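Local coordinates for protein D-galactonate dehydratase family member SEN1436 (PDB 3TW9) that dehydrates D-gluconate to 2-dehydro-3-deoxy-D-gluconate with one magnesium ion per subunit, though only with low activity in vitro, at residues Asn113-Trp124 against Val324-Pro332; Asp125-Tyr136 against Leu402-Ile410. One frame throughout, in Å; residues are numbered along the deposited sequence.

Contact 1 of 2, residues Asn113-Trp124 against Val324-Pro332; sequences NNALSGVDMALW and VSTIGGITP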
loop_
_atom_site.group_PDB
_atom_site.type_symbol
_atom_site.label_atom_id
_atom_site.label_comp_id
_atom_site.label_asym_id
_atom_site.label_seq_id
_atom_site.Cartn_x
_atom_site.Cartn_y
_atom_site.Cartn_z
ATOM N N ASN C 113 -15.237 -11.404 -6.464
ATOM C CA ASN C 113 -14.519 -10.627 -5.452
ATOM C C ASN C 113 -15.089 -10.888 -4.044
ATOM O O ASN C 113 -14.333 -10.901 -3.057
ATOM C CB ASN C 113 -14.594 -9.145 -5.758
ATOM C CG ASN C 113 -13.861 -8.737 -7.076
ATOM O OD1 ASN C 113 -13.244 -9.555 -7.760
ATOM N ND2 ASN C 113 -13.965 -7.468 -7.431
ATOM N N ASN C 114 -16.416 -11.062 -3.961
ATOM C CA ASN C 114 -17.068 -11.301 -2.651
ATOM C C ASN C 114 -16.697 -12.660 -2.057
ATOM O O ASN C 114 -16.445 -12.774 -0.856
ATOM C CB ASN C 114 -18.586 -11.090 -2.732
ATOM C CG ASN C 114 -18.983 -9.646 -2.471
ATOM O OD1 ASN C 114 -19.217 -8.857 -3.397
ATOM N ND2 ASN C 114 -19.043 -9.283 -1.211
ATOM N N ALA C 115 -16.612 -13.672 -2.913
ATOM C CA ALA C 115 -16.076 -14.988 -2.511
ATOM C C ALA C 115 -14.668 -14.894 -1.957
ATOM O O ALA C 115 -14.373 -15.513 -0.942
ATOM C CB ALA C 115 -16.118 -15.973 -3.689
ATOM N N LEU C 116 -13.798 -14.091 -2.592
ATOM C CA LEU C 116 -12.433 -13.880 -2.102
ATOM C C LEU C 116 -12.379 -13.113 -0.775
ATOM O O LEU C 116 -11.566 -13.437 0.118
ATOM C CB LEU C 116 -11.623 -13.079 -3.123
ATOM C CG LEU C 116 -11.049 -13.807 -4.306
ATOM C CD1 LEU C 116 -10.946 -12.790 -5.405
ATOM C CD2 LEU C 116 -9.686 -14.383 -3.933
ATOM N N SER C 117 -13.236 -12.099 -0.669
ATOM C CA SER C 117 -13.310 -11.245 0.523
ATOM C C SER C 117 -13.720 -12.031 1.761
ATOM O O SER C 117 -13.172 -11.812 2.827
ATOM C CB SER C 117 -14.322 -10.160 0.314
ATOM O OG SER C 117 -14.473 -9.421 1.516
ATOM N N GLY C 118 -14.684 -12.940 1.619
ATOM C CA GLY C 118 -15.079 -13.754 2.778
ATOM C C GLY C 118 -13.874 -14.456 3.373
ATOM O O GLY C 118 -13.645 -14.422 4.589
ATOM N N VAL C 119 -13.084 -15.065 2.508
ATOM C CA VAL C 119 -11.873 -15.736 2.875
ATOM C C VAL C 119 -10.799 -14.779 3.399
ATOM O O VAL C 119 -10.249 -14.999 4.470
ATOM C CB VAL C 119 -11.340 -16.536 1.644
ATOM C CG1 VAL C 119 -9.954 -17.082 1.891
ATOM C CG2 VAL C 119 -12.331 -17.646 1.246
ATOM N N ASP C 120 -10.513 -13.706 2.646
ATOM C CA ASP C 120 -9.445 -12.780 3.002
ATOM C C ASP C 120 -9.662 -12.156 4.382
ATOM O O ASP C 120 -8.740 -12.122 5.219
ATOM C CB ASP C 120 -9.324 -11.686 1.932
ATOM C CG ASP C 120 -8.185 -10.742 2.197
ATOM O OD1 ASP C 120 -7.033 -11.139 1.975
ATOM O OD2 ASP C 120 -8.462 -9.616 2.671
ATOM N N MET C 121 -10.870 -11.660 4.605
ATOM C CA MET C 121 -11.224 -11.033 5.884
ATOM C C MET C 121 -11.109 -12.052 7.032
ATOM O O MET C 121 -10.560 -11.728 8.088
ATOM C CB MET C 121 -12.634 -10.452 5.855
ATOM C CG MET C 121 -12.847 -9.249 4.982
ATOM S SD MET C 121 -14.396 -8.515 5.458
ATOM C CE MET C 121 -14.575 -7.309 4.151
ATOM N N ALA C 122 -11.603 -13.275 6.814
ATOM C CA ALA C 122 -11.493 -14.345 7.837
ATOM C C ALA C 122 -10.051 -14.622 8.183
ATOM O O ALA C 122 -9.716 -14.790 9.335
ATOM C CB ALA C 122 -12.170 -15.616 7.364
ATOM N N LEU C 123 -9.176 -14.637 7.175
ATOM C CA LEU C 123 -7.748 -14.869 7.427
ATOM C C LEU C 123 -7.100 -13.738 8.228
ATOM O O LEU C 123 -6.274 -14.002 9.107
ATOM C CB LEU C 123 -6.971 -15.080 6.119
ATOM C CG LEU C 123 -7.395 -16.304 5.303
ATOM C CD1 LEU C 123 -6.608 -16.390 4.005
ATOM C CD2 LEU C 123 -7.221 -17.610 6.081
ATOM N N TRP C 124 -7.490 -12.495 7.941
ATOM C CA TRP C 124 -7.007 -11.342 8.724
ATOM C C TRP C 124 -7.467 -11.456 10.182
ATOM O O TRP C 124 -6.692 -11.191 11.091
ATOM C CB TRP C 124 -7.454 -10.008 8.103
ATOM C CG TRP C 124 -6.528 -9.559 6.999
ATOM C CD1 TRP C 124 -6.780 -9.590 5.651
ATOM C CD2 TRP C 124 -5.189 -9.053 7.150
ATOM N NE1 TRP C 124 -5.691 -9.111 4.957
ATOM C CE2 TRP C 124 -4.695 -8.789 5.855
ATOM C CE3 TRP C 124 -4.361 -8.794 8.260
ATOM C CZ2 TRP C 124 -3.392 -8.281 5.632
ATOM C CZ3 TRP C 124 -3.066 -8.285 8.041
ATOM C CH2 TRP C 124 -2.603 -8.031 6.733
ATOM N N VAL C 324 -15.885 -2.783 0.341
ATOM C CA VAL C 324 -14.648 -3.550 0.595
ATOM C C VAL C 324 -14.705 -5.021 0.158
ATOM O O VAL C 324 -13.744 -5.541 -0.507
ATOM C CB VAL C 324 -14.172 -3.415 2.069
ATOM C CG1 VAL C 324 -13.004 -4.360 2.357
ATOM C CG2 VAL C 324 -13.757 -1.961 2.339
ATOM N N SER C 325 -15.817 -5.684 0.495
ATOM C CA SER C 325 -15.947 -7.085 0.098
ATOM C C SER C 325 -16.042 -7.251 -1.421
ATOM O O SER C 325 -15.610 -8.271 -1.962
ATOM C CB SER C 325 -17.123 -7.782 0.773
ATOM O OG SER C 325 -18.359 -7.214 0.354
ATOM N N THR C 326 -16.576 -6.231 -2.081
ATOM C CA THR C 326 -16.849 -6.255 -3.520
ATOM C C THR C 326 -15.571 -5.940 -4.378
ATOM O O THR C 326 -15.580 -6.132 -5.578
ATOM C CB THR C 326 -18.116 -5.391 -3.817
ATOM O OG1 THR C 326 -19.196 -5.877 -2.988
ATOM C CG2 THR C 326 -18.561 -5.500 -5.262
ATOM N N ILE C 327 -14.496 -5.495 -3.730
ATOM C CA ILE C 327 -13.168 -5.433 -4.367
ATOM C C ILE C 327 -12.237 -6.531 -3.832
ATOM O O ILE C 327 -11.055 -6.553 -4.147
ATOM C CB ILE C 327 -12.516 -4.023 -4.266
ATOM C CG1 ILE C 327 -12.321 -3.591 -2.802
ATOM C CG2 ILE C 327 -13.365 -3.006 -5.047
ATOM C CD1 ILE C 327 -11.455 -2.362 -2.623
ATOM N N GLY C 328 -12.789 -7.449 -3.027
ATOM C CA GLY C 328 -12.041 -8.634 -2.636
ATOM C C GLY C 328 -11.423 -8.683 -1.255
ATOM O O GLY C 328 -10.562 -9.511 -1.022
ATOM N N GLY C 329 -11.853 -7.813 -0.340
ATOM C CA GLY C 329 -11.337 -7.929 1.029
ATOM C C GLY C 329 -10.426 -6.832 1.524
ATOM O O GLY C 329 -10.202 -5.818 0.840
ATOM N N ILE C 330 -9.860 -7.076 2.712
ATOM C CA ILE C 330 -8.908 -6.171 3.379
ATOM C C ILE C 330 -7.592 -6.069 2.611
ATOM O O ILE C 330 -7.045 -4.976 2.462
ATOM C CB ILE C 330 -8.691 -6.632 4.863
ATOM C CG1 ILE C 330 -9.954 -6.317 5.680
ATOM C CG2 ILE C 330 -7.425 -6.010 5.503
ATOM C CD1 ILE C 330 -9.990 -6.939 7.083
ATOM N N THR C 331 -7.106 -7.208 2.096
ATOM C CA THR C 331 -5.858 -7.203 1.323
ATOM C C THR C 331 -5.924 -6.180 0.163
ATOM O O THR C 331 -5.121 -5.244 0.134
ATOM C CB THR C 331 -5.465 -8.618 0.873
ATOM O OG1 THR C 331 -5.172 -9.422 2.033
ATOM C CG2 THR C 331 -4.253 -8.602 -0.092
ATOM N N PRO C 332 -6.907 -6.305 -0.752
ATOM C CA PRO C 332 -6.931 -5.271 -1.796
ATOM C C PRO C 332 -7.364 -3.880 -1.353
ATOM O O PRO C 332 -6.858 -2.886 -1.904
ATOM C CB PRO C 332 -7.909 -5.839 -2.829
ATOM C CG PRO C 332 -8.745 -6.812 -2.042
ATOM C CD PRO C 332 -7.789 -7.437 -1.097
#
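A helix of the N-terminal capping domain packs against a barrel loop and the helix start that follows it, with Asp120 and Trp124 both gripping Thr331. The Asp120 carboxylate meets Thr331 at the start of helix 330-342 with both oxygens: OD1 accepts from Thr331 OG1 through its syn lone pair at 2.5 Å, while OD2 takes the backbone N of Thr331 at 2.8 Å in a nearly straight bond (175°). With the hydroxyl proton spent on Asp120, Thr331 OG1 accepts Trp124 NE1 at 3.0 Å, close to the indole plane. Ile330 CG2 sits over one indole face, 3.7 Å from the centroid of the five-membered ring, a CH-pi contact.

Toward the other end, two glycines let the backbones close in. Gly328 CA points a hydrogen at Asn113 O, 3.3 Å away, and Ser117 packs on Gly329 while its OG bonds to Cys63 O. Asn113 holds CG anti to its carbonyl carbon (chi1 -65°), which brings ND2 to Thr326 O at 2.8 Å; ND2 also reaches Val303 O. Met121 lays CE on Val324 CG1. Thr326 lies about 7 Å, side chain to side chain, from His350, assigned to substrate binding. The N-terminal domain thus docks on the barrel, as in the enolase superfamily.

Contact 2 of 2, residues Asp125-Tyr136 against Leu402-Ile410; sequences DIKGKLAGMPVY and LNDKPGLGI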
loop_
_atom_site.group_PDB
_atom_site.type_symbol
_atom_site.label_atom_id
_atom_site.label_comp_id
_atom_site.label_asym_id
_atom_site.label_seq_id
_atom_site.Cartn_x
_atom_site.Cartn_y
_atom_site.Cartn_z
ATOM N N ASP C 125 -8.730 -11.857 10.365
ATOM C CA ASP C 125 -9.305 -12.161 11.685
ATOM C C ASP C 125 -8.432 -13.202 12.411
ATOM O O ASP C 125 -7.990 -12.961 13.532
ATOM C CB ASP C 125 -10.751 -12.676 11.494
ATOM C CG ASP C 125 -11.597 -12.648 12.776
ATOM O OD1 ASP C 125 -11.324 -11.840 13.681
ATOM O OD2 ASP C 125 -12.576 -13.421 12.827
ATOM N N ILE C 126 -8.159 -14.329 11.742
ATOM C CA ILE C 126 -7.287 -15.366 12.259
ATOM C C ILE C 126 -5.918 -14.817 12.642
ATOM O O ILE C 126 -5.447 -15.069 13.747
ATOM C CB ILE C 126 -7.196 -16.591 11.306
ATOM C CG1 ILE C 126 -8.479 -17.419 11.384
ATOM C CG2 ILE C 126 -5.997 -17.491 11.629
ATOM C CD1 ILE C 126 -8.746 -18.194 10.082
ATOM N N LYS C 127 -5.303 -14.020 11.761
ATOM C CA LYS C 127 -3.988 -13.431 12.055
ATOM C C LYS C 127 -4.011 -12.521 13.305
ATOM O O LYS C 127 -3.091 -12.569 14.123
ATOM C CB LYS C 127 -3.448 -12.663 10.828
ATOM C CG LYS C 127 -1.939 -12.284 10.925
ATOM C CD LYS C 127 -1.395 -11.770 9.585
ATOM C CE LYS C 127 -1.170 -12.905 8.557
ATOM N NZ LYS C 127 0.122 -13.627 8.707
ATOM N N GLY C 128 -5.053 -11.711 13.429
ATOM C CA GLY C 128 -5.259 -10.857 14.609
ATOM C C GLY C 128 -5.456 -11.635 15.897
ATOM O O GLY C 128 -4.849 -11.301 16.922
ATOM N N LYS C 129 -6.293 -12.676 15.847
ATOM C CA LYS C 129 -6.457 -13.595 16.977
ATOM C C LYS C 129 -5.134 -14.232 17.368
ATOM O O LYS C 129 -4.779 -14.223 18.532
ATOM C CB LYS C 129 -7.551 -14.646 16.701
ATOM C CG LYS C 129 -8.944 -14.012 16.579
ATOM C CD LYS C 129 -9.995 -15.016 16.239
ATOM C CE LYS C 129 -11.366 -14.388 16.195
ATOM N NZ LYS C 129 -12.417 -15.441 16.062
ATOM N N LEU C 130 -4.384 -14.742 16.396
ATOM C CA LEU C 130 -3.068 -15.318 16.660
ATOM C C LEU C 130 -2.079 -14.335 17.280
ATOM O O LEU C 130 -1.324 -14.695 18.190
ATOM C CB LEU C 130 -2.452 -15.912 15.391
ATOM C CG LEU C 130 -2.921 -17.285 14.918
ATOM C CD1 LEU C 130 -2.331 -17.518 13.547
ATOM C CD2 LEU C 130 -2.501 -18.385 15.884
ATOM N N ALA C 131 -2.100 -13.089 16.810
ATOM C CA ALA C 131 -1.209 -12.054 17.329
ATOM C C ALA C 131 -1.668 -11.432 18.653
ATOM O O ALA C 131 -0.937 -10.644 19.249
ATOM C CB ALA C 131 -1.052 -10.973 16.289
ATOM N N GLY C 132 -2.873 -11.781 19.092
ATOM C CA GLY C 132 -3.523 -11.071 20.188
ATOM C C GLY C 132 -3.674 -9.569 19.945
ATOM O O GLY C 132 -3.466 -8.766 20.857
ATOM N N MET C 133 -4.014 -9.171 18.716
ATOM C CA MET C 133 -4.173 -7.742 18.431
ATOM C C MET C 133 -5.243 -7.473 17.396
ATOM O O MET C 133 -5.508 -8.342 16.562
ATOM C CB MET C 133 -2.814 -7.026 18.142
ATOM C CG MET C 133 -1.946 -7.551 17.046
ATOM S SD MET C 133 -0.292 -6.761 17.024
ATOM C CE MET C 133 0.509 -7.267 18.541
ATOM N N PRO C 134 -5.916 -6.308 17.497
ATOM C CA PRO C 134 -6.917 -5.963 16.525
ATOM C C PRO C 134 -6.264 -5.875 15.151
ATOM O O PRO C 134 -5.057 -5.632 15.068
ATOM C CB PRO C 134 -7.378 -4.585 16.976
ATOM C CG PRO C 134 -7.095 -4.539 18.447
ATOM C CD PRO C 134 -5.817 -5.288 18.566
ATOM N N VAL C 135 -7.055 -6.073 14.091
ATOM C CA VAL C 135 -6.543 -5.930 12.729
ATOM C C VAL C 135 -5.942 -4.523 12.499
ATOM O O VAL C 135 -4.882 -4.415 11.873
ATOM C CB VAL C 135 -7.615 -6.310 11.655
ATOM C CG1 VAL C 135 -7.172 -5.903 10.251
ATOM C CG2 VAL C 135 -7.859 -7.820 11.667
ATOM N N TYR C 136 -6.573 -3.462 13.030
ATOM C CA TYR C 136 -6.007 -2.098 12.897
ATOM C C TYR C 136 -4.587 -2.015 13.450
ATOM O O TYR C 136 -3.769 -1.266 12.946
ATOM C CB TYR C 136 -6.919 -0.986 13.476
ATOM C CG TYR C 136 -7.178 -1.040 14.992
ATOM C CD1 TYR C 136 -6.206 -0.637 15.919
ATOM C CD2 TYR C 136 -8.430 -1.421 15.477
ATOM C CE1 TYR C 136 -6.470 -0.665 17.293
ATOM C CE2 TYR C 136 -8.709 -1.441 16.849
ATOM C CZ TYR C 136 -7.725 -1.062 17.745
ATOM O OH TYR C 136 -8.009 -1.095 19.090
ATOM N N LEU C 402 -14.306 1.209 17.918
ATOM C CA LEU C 402 -14.112 -0.227 17.851
ATOM C C LEU C 402 -13.698 -0.752 19.213
ATOM O O LEU C 402 -12.920 -0.095 19.905
ATOM C CB LEU C 402 -12.998 -0.569 16.857
ATOM C CG LEU C 402 -13.288 -0.501 15.361
ATOM C CD1 LEU C 402 -11.992 -0.812 14.598
ATOM C CD2 LEU C 402 -14.410 -1.441 14.933
ATOM N N ASN C 403 -14.189 -1.941 19.579
ATOM C CA ASN C 403 -13.617 -2.648 20.731
ATOM C C ASN C 403 -12.177 -3.004 20.403
ATOM O O ASN C 403 -11.791 -2.998 19.225
ATOM C CB ASN C 403 -14.466 -3.864 21.169
ATOM C CG ASN C 403 -14.424 -5.040 20.174
ATOM O OD1 ASN C 403 -13.360 -5.543 19.835
ATOM N ND2 ASN C 403 -15.601 -5.495 19.735
ATOM N N ASP C 404 -11.376 -3.299 21.423
ATOM C CA ASP C 404 -9.967 -3.622 21.188
ATOM C C ASP C 404 -9.655 -5.121 21.265
ATOM O O ASP C 404 -8.523 -5.513 21.532
ATOM C CB ASP C 404 -9.030 -2.777 22.080
ATOM C CG ASP C 404 -9.193 -3.056 23.573
ATOM O OD1 ASP C 404 -10.225 -3.620 24.004
ATOM O OD2 ASP C 404 -8.266 -2.695 24.325
ATOM N N LYS C 405 -10.664 -5.955 21.018
ATOM C CA LYS C 405 -10.452 -7.401 20.977
ATOM C C LYS C 405 -9.595 -7.812 19.753
ATOM O O LYS C 405 -9.565 -7.085 18.741
ATOM C CB LYS C 405 -11.790 -8.138 20.970
ATOM C CG LYS C 405 -12.660 -7.874 22.219
ATOM C CD LYS C 405 -14.079 -8.378 22.027
ATOM C CE LYS C 405 -14.159 -9.897 22.154
ATOM N NZ LYS C 405 -15.510 -10.394 21.775
ATOM N N PRO C 406 -8.904 -8.969 19.838
ATOM C CA PRO C 406 -8.077 -9.418 18.715
ATOM C C PRO C 406 -8.882 -9.697 17.450
ATOM O O PRO C 406 -10.092 -9.959 17.520
ATOM C CB PRO C 406 -7.435 -10.714 19.235
ATOM C CG PRO C 406 -7.430 -10.566 20.708
ATOM C CD PRO C 406 -8.717 -9.842 21.020
ATOM N N GLY C 407 -8.206 -9.638 16.304
ATOM C CA GLY C 407 -8.873 -9.860 15.030
ATOM C C GLY C 407 -9.770 -8.694 14.642
ATOM O O GLY C 407 -9.442 -7.533 14.882
ATOM N N LEU C 408 -10.915 -9.007 14.054
ATOM C CA LEU C 408 -11.917 -7.986 13.747
ATOM C C LEU C 408 -12.805 -7.600 14.937
ATOM O O LEU C 408 -13.612 -6.666 14.830
ATOM C CB LEU C 408 -12.778 -8.399 12.534
ATOM C CG LEU C 408 -12.008 -8.534 11.199
ATOM C CD1 LEU C 408 -12.846 -9.234 10.113
ATOM C CD2 LEU C 408 -11.493 -7.172 10.706
ATOM N N GLY C 409 -12.651 -8.317 16.060
ATOM C CA GLY C 409 -13.449 -8.061 17.288
ATOM C C GLY C 409 -14.941 -8.352 17.165
ATOM O O GLY C 409 -15.785 -7.756 17.850
ATOM N N ILE C 410 -15.279 -9.273 16.276
ATOM C CA ILE C 410 -16.672 -9.554 15.962
ATOM C C ILE C 410 -16.841 -11.057 15.996
ATOM O O ILE C 410 -15.894 -11.796 15.727
ATOM C CB ILE C 410 -17.048 -8.981 14.535
ATOM C CG1 ILE C 410 -18.563 -8.964 14.286
ATOM C CG2 ILE C 410 -16.285 -9.720 13.410
ATOM C CD1 ILE C 410 -19.277 -7.975 15.097
HETATM O O HOH W 1 -13.106 -11.365 15.777
HETATM O O HOH W 2 -14.410 -14.083 14.626
HETATM O O HOH W 3 -10.261 0.094 20.032
#
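Gly407 meets the chain leaving helix 110-131 through both its backbone polar atoms: its N donates to Met133 O at 3.0 Å, and its O accepts Val135 N at 2.9 Å. Both donors stand above the plane of the carbonyl they meet. The two bonds form a single bridge around Pro134, just past the Schellman motif at Gly132 that ends the helix.

Leu408 N gives a straight bond (169°) to Asp125 OD1, 2.9 Å away on the anti side and 33° out of the carboxylate plane. Water 1 bridges Asp125 OD1 and Ile410 N. Asp125 OD2 takes Leu61 N, and water 2, within bonding distance of Asp125 OD2 and Ile410 O, accepts from Lys129 NZ. The salt bridge from Lys129 NZ to Asp125 OD2 is long, 3.8 Å; Lys129 NZ also hydrogen-bonds Tyr59 O, its strongest polar partner.

Pro406 to Gly409 make a type II' turn, and Gly407 passes so near Gly128, 3.8 Å between CA atoms, that helix and turn touch backbone to backbone. Here the loop after strand 399-401, which pairs antiparallel with strand 147-152, packs on the end of the N-terminal domain's long helix. Asn403 braces that loop from within: OD1 accepts Lys405 N in an Asx turn, and ND2 donates to Gly409 O, in the carbonyl plane. Tyr136 CD2 packs on Leu402 CD1 at 3.7 Å, and water 3 joins Tyr136 OH to Leu402 O.

Overall arrangement
From the N terminus, the chain first makes the three-stranded sheet 31-39, 46-53, 59-63, then two helices, and enters helix 110-131, which serves both contacts. Its earlier part waits some 200 residues, through most of the barrel strands, before 324-332 returns to close contact 1. Its last turns and the 132-136 segment meet 402-410 later still, closing contact 2 over about 266 residues. The two closures cross, since their segments alternate along the chain. They lie about 16 Å apart, centre to centre, and Ile330 packs on Leu408 between them. Together they fasten one helix of the N-terminal domain to the loop before helix 330-342 and to the loop after strand 399-401, with helix 357-369 touching both contacts.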